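Local coordinates for protein Ton_1535 (PDB 3ZPJ) that is of unknown function but folds as an alpha-solenoid, a long superhelical stack of antiparallel-packed helices with an unusual left-handed helical turn, at residues 315-318 with 319-323; 339-342 with 343-346; 250-253 with 254-258; 289-293 with 294-298. All blocks are in the same frame, centred on the assembly; numbering follows the deposited sequence.

Interaction 1: residues 315-318 with 319-323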
loop_
_atom_site.group_PDB
_atom_site.type_symbol
_atom_site.label_atom_id
_atom_site.label_comp_id
_atom_site.label_asym_id
_atom_site.label_seq_id
_atom_site.Cartn_x
_atom_site.Cartn_y
_atom_site.Cartn_z
ATOM N N ALA A 315 21.523 17.258 -9.140
ATOM C CA ALA A 315 22.192 16.045 -8.661
ATOM C C ALA A 315 23.652 16.312 -8.294
ATOM O O ALA A 315 24.170 15.778 -7.315
ATOM C CB ALA A 315 22.086 14.932 -9.696
ATOM N N LEU A 316 24.307 17.154 -9.082
ATOM C CA LEU A 316 25.704 17.472 -8.840
ATOM C C LEU A 316 25.857 18.260 -7.544
ATOM O O LEU A 316 26.833 18.088 -6.814
ATOM C CB LEU A 316 26.281 18.250 -10.022
ATOM C CG LEU A 316 26.639 17.415 -11.254
ATOM C CD1 LEU A 316 27.225 18.293 -12.372
ATOM C CD2 LEU A 316 27.624 16.320 -10.875
ATOM N N LYS A 317 24.883 19.121 -7.258
ATOM C CA LYS A 317 24.908 19.916 -6.034
ATOM C C LYS A 317 24.799 19.004 -4.818
ATOM O O LYS A 317 25.678 19.008 -3.949
ATOM C CB LYS A 317 23.778 20.955 -6.021
ATOM C CG LYS A 317 23.704 21.745 -4.717
ATOM C CD LYS A 317 22.835 22.986 -4.838
ATOM C CE LYS A 317 21.574 22.876 -3.998
ATOM N NZ LYS A 317 20.786 24.141 -4.018
ATOM N N ALA A 318 23.721 18.221 -4.777
ATOM C CA ALA A 318 23.465 17.285 -3.683
ATOM C C ALA A 318 24.706 16.473 -3.329
ATOM O O ALA A 318 25.110 16.409 -2.168
ATOM C CB ALA A 318 22.319 16.353 -4.040
ATOM N N ILE A 319 25.313 15.865 -4.340
ATOM C CA ILE A 319 26.517 15.078 -4.128
ATOM C C ILE A 319 27.586 15.924 -3.451
ATOM O O ILE A 319 28.257 15.470 -2.524
ATOM C CB ILE A 319 27.064 14.530 -5.455
ATOM C CG1 ILE A 319 26.115 13.468 -6.022
ATOM C CG2 ILE A 319 28.471 13.972 -5.266
ATOM C CD1 ILE A 319 26.414 13.096 -7.481
ATOM N N ALA A 320 27.719 17.165 -3.903
ATOM C CA ALA A 320 28.760 18.043 -3.394
ATOM C C ALA A 320 28.494 18.450 -1.949
ATOM O O ALA A 320 29.427 18.565 -1.160
ATOM C CB ALA A 320 28.912 19.266 -4.275
ATOM N N LEU A 321 27.231 18.666 -1.602
ATOM C CA LEU A 321 26.889 19.008 -0.225
ATOM C C LEU A 321 27.219 17.853 0.710
ATOM O O LEU A 321 27.798 18.052 1.783
ATOM C CB LEU A 321 25.407 19.356 -0.090
ATOM C CG LEU A 321 24.888 20.586 -0.831
ATOM C CD1 LEU A 321 23.424 20.801 -0.483
ATOM C CD2 LEU A 321 25.719 21.825 -0.516
ATOM N N GLU A 322 26.842 16.646 0.298
ATOM C CA GLU A 322 27.110 15.462 1.095
ATOM C C GLU A 322 28.609 15.295 1.289
ATOM O O GLU A 322 29.069 14.967 2.381
ATOM C CB GLU A 322 26.541 14.215 0.432
ATOM C CG GLU A 322 26.640 12.992 1.317
ATOM C CD GLU A 322 25.775 13.109 2.557
ATOM O OE1 GLU A 322 24.713 13.769 2.472
ATOM O OE2 GLU A 322 26.149 12.538 3.606
ATOM N N LEU A 323 29.366 15.516 0.222
ATOM C CA LEU A 323 30.818 15.505 0.331
ATOM C C LEU A 323 31.268 16.383 1.492
ATOM O O LEU A 323 31.991 15.925 2.360
ATOM C CB LEU A 323 31.481 15.944 -0.975
ATOM C CG LEU A 323 31.650 14.837 -2.013
ATOM C CD1 LEU A 323 32.538 15.287 -3.158
ATOM C CD2 LEU A 323 32.218 13.588 -1.369
#
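The flat groups joining Ala-315 and Leu-316 to the next turn are their own peptide carbonyls, and in both the donor stands tilted out of the carbonyl plane. Ile-319 N reaches Ala-315 O at 3.2 Å, 27° out of that plane, while Ala-320 N meets Leu-316 O with a similar tilt. Leu-321 N and Glu-322 N bond to the next two carbonyl oxygens; Leu-321 N lies 2.8 Å from Lys-317 O, which also takes a second, weak bond from Ala-320 N.

Side chains lie against some of the same carbonyl oxygens. With CG1 of Ile-319 lying beside its own backbone N (chi1 -69°), this branch folds back over the preceding turn, where CG1 comes within 3.3 Å of Ala-315 O and CD1 within 3.5 Å of the same oxygen. On another side of the helix Lys-317 and Leu-321 run close together, their CG atoms 4.2 Å apart. The NZ of Lys-317 has long, weak ion pairs with Glu-347 and Glu-351 on helix 342-351.

Leu-316 and Ala-320 touch helix 332-338, while Leu-316 and Ile-319 also touch helix 296-303. Four successive i to i+4 backbone bonds, with neighbouring helices packed on more than one side, are what is expected of a regular mid-helix turn in an alpha-solenoid.

Interaction 2: residues 339-342 with 343-346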
loop_
_atom_site.group_PDB
_atom_site.type_symbol
_atom_site.label_atom_id
_atom_site.label_comp_id
_atom_site.label_asym_id
_atom_site.label_seq_id
_atom_site.Cartn_x
_atom_site.Cartn_y
_atom_site.Cartn_z
ATOM N N ILE A 339 28.772 22.291 -12.224
ATOM C CA ILE A 339 27.339 22.575 -12.269
ATOM C C ILE A 339 27.036 23.557 -13.398
ATOM O O ILE A 339 27.536 24.683 -13.392
ATOM C CB ILE A 339 26.823 23.146 -10.939
ATOM C CG1 ILE A 339 27.212 22.226 -9.774
ATOM C CG2 ILE A 339 25.312 23.349 -10.996
ATOM C CD1 ILE A 339 26.838 22.765 -8.410
ATOM N N PRO A 340 26.234 23.117 -14.383
ATOM C CA PRO A 340 25.893 23.926 -15.565
ATOM C C PRO A 340 25.032 25.141 -15.229
ATOM O O PRO A 340 25.170 26.180 -15.850
ATOM C CB PRO A 340 25.108 22.952 -16.453
ATOM C CG PRO A 340 25.499 21.587 -15.962
ATOM C CD PRO A 340 25.720 21.743 -14.489
ATOM N N ASP A 341 24.138 25.012 -14.261
ATOM C CA ASP A 341 23.355 26.162 -13.846
ATOM C C ASP A 341 24.178 27.007 -12.886
ATOM O O ASP A 341 24.433 26.585 -11.758
ATOM C CB ASP A 341 22.064 25.713 -13.178
ATOM C CG ASP A 341 21.046 26.819 -13.092
ATOM O OD1 ASP A 341 21.440 28.010 -13.097
ATOM O OD2 ASP A 341 19.841 26.497 -13.029
ATOM N N PRO A 342 24.606 28.203 -13.330
ATOM C CA PRO A 342 25.455 29.018 -12.456
ATOM C C PRO A 342 24.687 29.478 -11.216
ATOM O O PRO A 342 25.279 29.557 -10.145
ATOM C CB PRO A 342 25.862 30.199 -13.349
ATOM C CG PRO A 342 24.809 30.291 -14.374
ATOM C CD PRO A 342 24.284 28.893 -14.593
ATOM N N LYS A 343 23.391 29.746 -11.358
ATOM C CA LYS A 343 22.549 30.084 -10.215
ATOM C C LYS A 343 22.654 29.022 -9.117
ATOM O O LYS A 343 23.023 29.324 -7.978
ATOM C CB LYS A 343 21.094 30.242 -10.649
ATOM C CG LYS A 343 20.138 30.394 -9.480
ATOM C CD LYS A 343 18.722 30.634 -9.953
ATOM C CE LYS A 343 17.804 30.944 -8.785
ATOM N NZ LYS A 343 16.426 31.248 -9.253
ATOM N N ILE A 344 22.330 27.783 -9.475
ATOM C CA ILE A 344 22.499 26.639 -8.590
ATOM C C ILE A 344 23.941 26.504 -8.096
ATOM O O ILE A 344 24.169 26.230 -6.920
ATOM C CB ILE A 344 22.054 25.346 -9.278
ATOM C CG1 ILE A 344 20.532 25.332 -9.398
ATOM C CG2 ILE A 344 22.529 24.122 -8.511
ATOM C CD1 ILE A 344 19.977 24.039 -9.930
ATOM N N ARG A 345 24.909 26.722 -8.983
ATOM C CA ARG A 345 26.314 26.595 -8.614
ATOM C C ARG A 345 26.676 27.560 -7.484
ATOM O O ARG A 345 27.587 27.297 -6.690
ATOM C CB ARG A 345 27.209 26.857 -9.821
ATOM C CG ARG A 345 28.684 26.631 -9.562
ATOM C CD ARG A 345 29.534 27.174 -10.703
ATOM N NE ARG A 345 29.180 28.561 -10.972
ATOM C CZ ARG A 345 29.677 29.290 -11.962
ATOM N NH1 ARG A 345 30.567 28.771 -12.796
ATOM N NH2 ARG A 345 29.278 30.544 -12.112
ATOM N N GLU A 346 25.955 28.677 -7.421
ATOM C CA GLU A 346 26.168 29.682 -6.383
ATOM C C GLU A 346 25.512 29.263 -5.071
ATOM O O GLU A 346 26.089 29.429 -3.997
ATOM C CB GLU A 346 25.632 31.043 -6.834
ATOM C CG GLU A 346 26.389 31.636 -8.006
ATOM C CD GLU A 346 27.876 31.720 -7.747
ATOM O OE1 GLU A 346 28.269 32.449 -6.816
ATOM O OE2 GLU A 346 28.650 31.053 -8.466
#
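In Asp-341 a chi1 of -163° swings CG away from the backbone N, which carries OD1 forward to Lys-343; in Arg-345 the bend at chi3 (52°) turns the guanidinium back toward Pro-342 CB. The Asp-341 OD1 to Lys-343 N distance is 3.1 Å, but the N-H points poorly (126°), leaving a weak capping bond. The same OD1 lies 3.3 Å from Lys-343 CB, the two side chains running alongside each other in the same direction. A firmer bond comes from the Asp-341 backbone, whose O accepts Arg-345 N at 2.8 Å. Asp-341 thus stands at the N-cap of helix 342-351, OD1 supplying the capping bond and O an i to i+4 bond, with Pro-342 in the first turn, where it has no N-H to leave without a partner.

Ile-339 and Ile-344 cross at about a right angle, Ile-339 CG2 touching Ile-344 CG2 at 3.8 Å. Ile-339 CB also lies 3.9 Å from Arg-345 CB. Arg-345 NH2 comes within 3.6 Å of Pro-342 CB, obliquely to the guanidinium plane, while NE forms a salt bridge with Glu-346 OE2 at 3.6 Å. Shortening Arg-345 to an alanine takes away the guanidinium, and Glu-346 is then likely to lose its charged mate and Pro-342 CB its neighbour. Ser-313 OG of helix 309-325 is hydrogen-bonded to Asp-341 N, tying the cap to that helix. A carboxylate at this helix start is likely to be stabilised by the N-H groups of the first turn and the positive end of the helix dipole, even though its own capping bond is weak.

Interaction 3: residues 250-253 with 254-258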
loop_
_atom_site.group_PDB
_atom_site.type_symbol
_atom_site.label_atom_id
_atom_site.label_comp_id
_atom_site.label_asym_id
_atom_site.label_seq_id
_atom_site.Cartn_x
_atom_site.Cartn_y
_atom_site.Cartn_z
ATOM N N VAL A 250 15.364 -0.918 -1.800
ATOM C CA VAL A 250 15.383 -1.813 -0.659
ATOM C C VAL A 250 16.633 -1.594 0.181
ATOM O O VAL A 250 16.559 -1.531 1.408
ATOM C CB VAL A 250 15.250 -3.280 -1.079
ATOM C CG1 VAL A 250 15.755 -4.200 0.022
ATOM C CG2 VAL A 250 13.802 -3.581 -1.374
ATOM N N ALA A 251 17.776 -1.445 -0.477
ATOM C CA ALA A 251 19.017 -1.180 0.242
ATOM C C ALA A 251 18.848 0.096 1.068
ATOM O O ALA A 251 19.295 0.176 2.207
ATOM C CB ALA A 251 20.176 -1.045 -0.720
ATOM N N LEU A 252 18.177 1.082 0.491
ATOM C CA LEU A 252 17.981 2.357 1.160
ATOM C C LEU A 252 17.107 2.190 2.409
ATOM O O LEU A 252 17.341 2.809 3.446
ATOM C CB LEU A 252 17.355 3.366 0.191
ATOM C CG LEU A 252 17.255 4.808 0.682
ATOM C CD1 LEU A 252 18.619 5.292 1.175
ATOM C CD2 LEU A 252 16.734 5.686 -0.435
ATOM N N TRP A 253 16.097 1.346 2.315
ATOM C CA TRP A 253 15.239 1.141 3.471
ATOM C C TRP A 253 16.004 0.376 4.558
ATOM O O TRP A 253 15.905 0.687 5.746
ATOM C CB TRP A 253 13.933 0.425 3.100
ATOM C CG TRP A 253 13.150 0.142 4.325
ATOM C CD1 TRP A 253 13.017 -1.059 4.958
ATOM C CD2 TRP A 253 12.442 1.095 5.113
ATOM N NE1 TRP A 253 12.250 -0.916 6.090
ATOM C CE2 TRP A 253 11.882 0.401 6.205
ATOM C CE3 TRP A 253 12.205 2.471 4.992
ATOM C CZ2 TRP A 253 11.114 1.035 7.176
ATOM C CZ3 TRP A 253 11.462 3.100 5.956
ATOM C CH2 TRP A 253 10.915 2.382 7.034
ATOM N N MET A 254 16.796 -0.605 4.142
ATOM C CA MET A 254 17.594 -1.364 5.085
ATOM C C MET A 254 18.547 -0.414 5.807
ATOM O O MET A 254 18.819 -0.568 7.005
ATOM C CB MET A 254 18.352 -2.486 4.361
ATOM C CG MET A 254 17.432 -3.452 3.628
ATOM S SD MET A 254 18.279 -4.780 2.795
ATOM C CE MET A 254 19.066 -5.483 4.202
ATOM N N LYS A 255 19.046 0.575 5.073
ATOM C CA LYS A 255 20.030 1.500 5.615
ATOM C C LYS A 255 19.377 2.336 6.694
ATOM O O LYS A 255 20.001 2.673 7.685
ATOM C CB LYS A 255 20.572 2.405 4.517
ATOM C CG LYS A 255 21.685 3.366 4.940
ATOM C CD LYS A 255 21.931 4.355 3.809
ATOM C CE LYS A 255 22.601 5.640 4.295
ATOM N NZ LYS A 255 24.054 5.427 4.580
ATOM N N ARG A 256 18.102 2.645 6.500
ATOM C CA ARG A 256 17.387 3.532 7.396
ATOM C C ARG A 256 16.865 2.844 8.668
ATOM O O ARG A 256 16.633 3.501 9.684
ATOM C CB ARG A 256 16.283 4.235 6.617
ATOM C CG ARG A 256 16.898 5.151 5.571
ATOM C CD ARG A 256 15.889 5.841 4.678
ATOM N NE ARG A 256 16.540 6.886 3.885
ATOM C CZ ARG A 256 15.947 7.559 2.905
ATOM N NH1 ARG A 256 14.688 7.293 2.585
ATOM N NH2 ARG A 256 16.611 8.498 2.242
ATOM N N VAL A 257 16.691 1.528 8.612
ATOM C CA VAL A 257 16.418 0.762 9.816
ATOM C C VAL A 257 17.723 0.181 10.388
ATOM O O VAL A 257 17.737 -0.801 11.118
ATOM C CB VAL A 257 15.347 -0.325 9.578
ATOM C CG1 VAL A 257 14.093 0.312 9.020
ATOM C CG2 VAL A 257 15.854 -1.401 8.613
ATOM N N ASN A 258 18.826 0.819 10.042
ATOM C CA ASN A 258 20.110 0.484 10.630
ATOM C C ASN A 258 20.508 -0.971 10.447
ATOM O O ASN A 258 21.077 -1.580 11.345
ATOM C CB ASN A 258 20.121 0.894 12.101
ATOM C CG ASN A 258 19.789 2.354 12.274
ATOM O OD1 ASN A 258 20.373 3.213 11.609
ATOM N ND2 ASN A 258 18.813 2.646 13.123
#
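The tight part runs from Val-250 and Met-254 to the Trp-253 indole. Val-250 CG1 meets Met-254 SD at 3.8 Å. Because CG of Met-254 lies beside its backbone N (chi1 -59°), it also comes to 3.1 Å from Val-250 O, the acceptor of the Met-254 N bond. At the outer end, Val-257 CG1 sits 3.3 Å above the indole plane, offset toward the rim, with CZ2 of Trp-253 at 3.6 Å.

On the solvent side the exposed Arg-256, extended from CG to NE, lays one guanidinium face on the buried Leu-252, whose CG stands 3.8 Å from the plane, over its centre; NH2 continues to a salt bridge with Glu-292. With an alanine in place of Leu-252 the isobutyl group against the guanidinium is gone, and the Arg-256 head would probably be freer to turn about its bond to Glu-292. Asn-258, with positive phi, is the C-prime residue of a Schellman motif; its N bonds weakly to Lys-255 O.

Several helices of the solenoid enclose the buried residues: Ala-251 and Met-254 touch helix 262-271, Trp-253 lies on helix 194-209, Val-250 on helix 227-237, and Leu-252 on helix 280-293.

Interaction 4: residues 289-293 with 294-298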
loop_
_atom_site.group_PDB
_atom_site.type_symbol
_atom_site.label_atom_id
_atom_site.label_comp_id
_atom_site.label_asym_id
_atom_site.label_seq_id
_atom_site.Cartn_x
_atom_site.Cartn_y
_atom_site.Cartn_z
ATOM N N LEU A 289 19.164 7.909 -5.716
ATOM C CA LEU A 289 19.194 6.756 -4.811
ATOM C C LEU A 289 20.589 6.529 -4.261
ATOM O O LEU A 289 20.762 6.378 -3.058
ATOM C CB LEU A 289 18.671 5.487 -5.490
ATOM C CG LEU A 289 17.144 5.445 -5.619
ATOM C CD1 LEU A 289 16.688 4.350 -6.564
ATOM C CD2 LEU A 289 16.537 5.242 -4.260
ATOM N N LEU A 290 21.584 6.535 -5.145
ATOM C CA LEU A 290 22.956 6.307 -4.731
ATOM C C LEU A 290 23.483 7.410 -3.805
ATOM O O LEU A 290 24.293 7.151 -2.904
ATOM C CB LEU A 290 23.850 6.149 -5.954
ATOM C CG LEU A 290 23.575 4.860 -6.723
ATOM C CD1 LEU A 290 24.247 4.892 -8.076
ATOM C CD2 LEU A 290 24.040 3.660 -5.910
ATOM N N THR A 291 23.025 8.638 -4.019
ATOM C CA THR A 291 23.404 9.716 -3.123
ATOM C C THR A 291 22.840 9.494 -1.717
ATOM O O THR A 291 23.593 9.489 -0.746
ATOM C CB THR A 291 22.992 11.082 -3.664
ATOM O OG1 THR A 291 23.726 11.343 -4.863
ATOM C CG2 THR A 291 23.312 12.170 -2.649
ATOM N N GLU A 292 21.530 9.282 -1.608
ATOM C CA GLU A 292 20.912 9.043 -0.300
ATOM C C GLU A 292 21.492 7.801 0.370
ATOM O O GLU A 292 21.522 7.691 1.592
ATOM C CB GLU A 292 19.380 8.940 -0.415
ATOM C CG GLU A 292 18.759 10.173 -1.058
ATOM C CD GLU A 292 17.236 10.116 -1.183
ATOM O OE1 GLU A 292 16.595 9.239 -0.556
ATOM O OE2 GLU A 292 16.675 10.961 -1.920
ATOM N N LEU A 293 21.966 6.865 -0.437
ATOM C CA LEU A 293 22.599 5.673 0.107
ATOM C C LEU A 293 23.979 5.982 0.686
ATOM O O LEU A 293 24.442 5.289 1.588
ATOM C CB LEU A 293 22.715 4.597 -0.970
ATOM C CG LEU A 293 21.454 3.784 -1.240
ATOM C CD1 LEU A 293 21.517 3.122 -2.621
ATOM C CD2 LEU A 293 21.261 2.754 -0.140
ATOM N N GLY A 294 24.635 7.015 0.161
ATOM C CA GLY A 294 25.985 7.339 0.580
ATOM C C GLY A 294 27.058 6.767 -0.324
ATOM O O GLY A 294 28.244 6.859 -0.020
ATOM N N ASN A 295 26.656 6.158 -1.434
ATOM C CA ASN A 295 27.629 5.705 -2.417
ATOM C C ASN A 295 27.901 6.854 -3.388
ATOM O O ASN A 295 27.382 6.889 -4.500
ATOM C CB ASN A 295 27.142 4.446 -3.148
ATOM C CG ASN A 295 28.244 3.762 -3.964
ATOM O OD1 ASN A 295 29.130 4.415 -4.532
ATOM N ND2 ASN A 295 28.182 2.434 -4.029
ATOM N N LEU A 296 28.719 7.803 -2.954
ATOM C CA LEU A 296 28.962 8.991 -3.752
ATOM C C LEU A 296 29.820 8.718 -4.990
ATOM O O LEU A 296 29.743 9.461 -5.969
ATOM C CB LEU A 296 29.526 10.120 -2.878
ATOM C CG LEU A 296 28.577 10.399 -1.704
ATOM C CD1 LEU A 296 29.041 11.530 -0.800
ATOM C CD2 LEU A 296 27.173 10.678 -2.213
ATOM N N ARG A 297 30.614 7.647 -4.963
ATOM C CA ARG A 297 31.404 7.280 -6.141
ATOM C C ARG A 297 30.487 6.941 -7.310
ATOM O O ARG A 297 30.576 7.553 -8.378
ATOM C CB ARG A 297 32.350 6.098 -5.866
ATOM C CG ARG A 297 32.966 5.519 -7.150
ATOM C CD ARG A 297 33.910 4.328 -6.920
ATOM N NE ARG A 297 33.225 3.067 -6.613
ATOM C CZ ARG A 297 32.775 2.198 -7.522
ATOM N NH1 ARG A 297 32.912 2.449 -8.816
ATOM N NH2 ARG A 297 32.176 1.076 -7.140
ATOM N N ARG A 298 29.608 5.962 -7.102
ATOM C CA ARG A 298 28.680 5.535 -8.144
ATOM C C ARG A 298 27.706 6.658 -8.477
ATOM O O ARG A 298 27.372 6.867 -9.640
ATOM C CB ARG A 298 27.899 4.296 -7.711
ATOM C CG ARG A 298 28.701 3.007 -7.602
ATOM C CD ARG A 298 27.764 1.884 -7.189
ATOM N NE ARG A 298 28.433 0.617 -6.929
ATOM C CZ ARG A 298 28.738 -0.264 -7.873
ATOM N NH1 ARG A 298 28.450 0.003 -9.143
ATOM N NH2 ARG A 298 29.338 -1.404 -7.552
#
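Leu-290 reaches forward over the turn, its CD1 3.7 Å from Arg-298 CB, while Leu-296 folds back so that CD2 lies 4.0 Å from Thr-291 CA; both pairs of side chains cross at a slant. The backbone closes the turn. Gly-294 N bonds to Thr-291 O at 2.8 Å, and Leu-290 O takes two further bonds, both weak, from Gly-294 N at 3.1 Å and from Asn-295 N at 3.0 Å.

This is a Schellman motif with Gly-294 as its positive-phi residue (phi 96°). A beta carbon there would fall 2.4 Å from Leu-293 O, a clash that a residue without a side chain avoids. Asn-295 follows directly as the N-cap of helix 296-303, so one helix ends and the next begins across two residues. With chi1 at -168°, which sets CG opposite the backbone N, OD1 of Asn-295 is carried to the first turn of the new helix and accepts Arg-298 N at 3.0 Å in a nearly straight bond (167°), the donor standing above the amide's carbonyl plane.

Outside this shell, Asn-295 ND2 lies at the edge of the Arg-298 guanidinium, which makes a cation-pi contact with Phe-270 of helix 262-271. Gly-294 O receives Arg-326 NH1, Thr-291 OG1 bonds to Ala-287 O one turn earlier, and Leu-296 packs on Leu-323 of helix 309-325.

How the interactions relate
Along the chain the contacts run in the order 3, 4, 1, 2 toward the C-terminal end of the solenoid, each touching the next. Interactions 3 and 4, with centres 13 Å apart, are joined by the salt bridge between Arg-256 NH2 and Glu-292 OE1 at 2.9 Å, and by Lys-255 NZ bonding to Leu-293 O. Interaction 4 meets interaction 1 through Leu-296 CD1 and Glu-322 CG at 3.5 Å. Interaction 1 packs on interaction 2 where Lys-317 CD meets Ile-344 CG2 at 3.9 Å. Interactions 2 and 3 are separated by about 20 Å between nearest atoms. With the function unknown, the four are read here as packing along the solenoid.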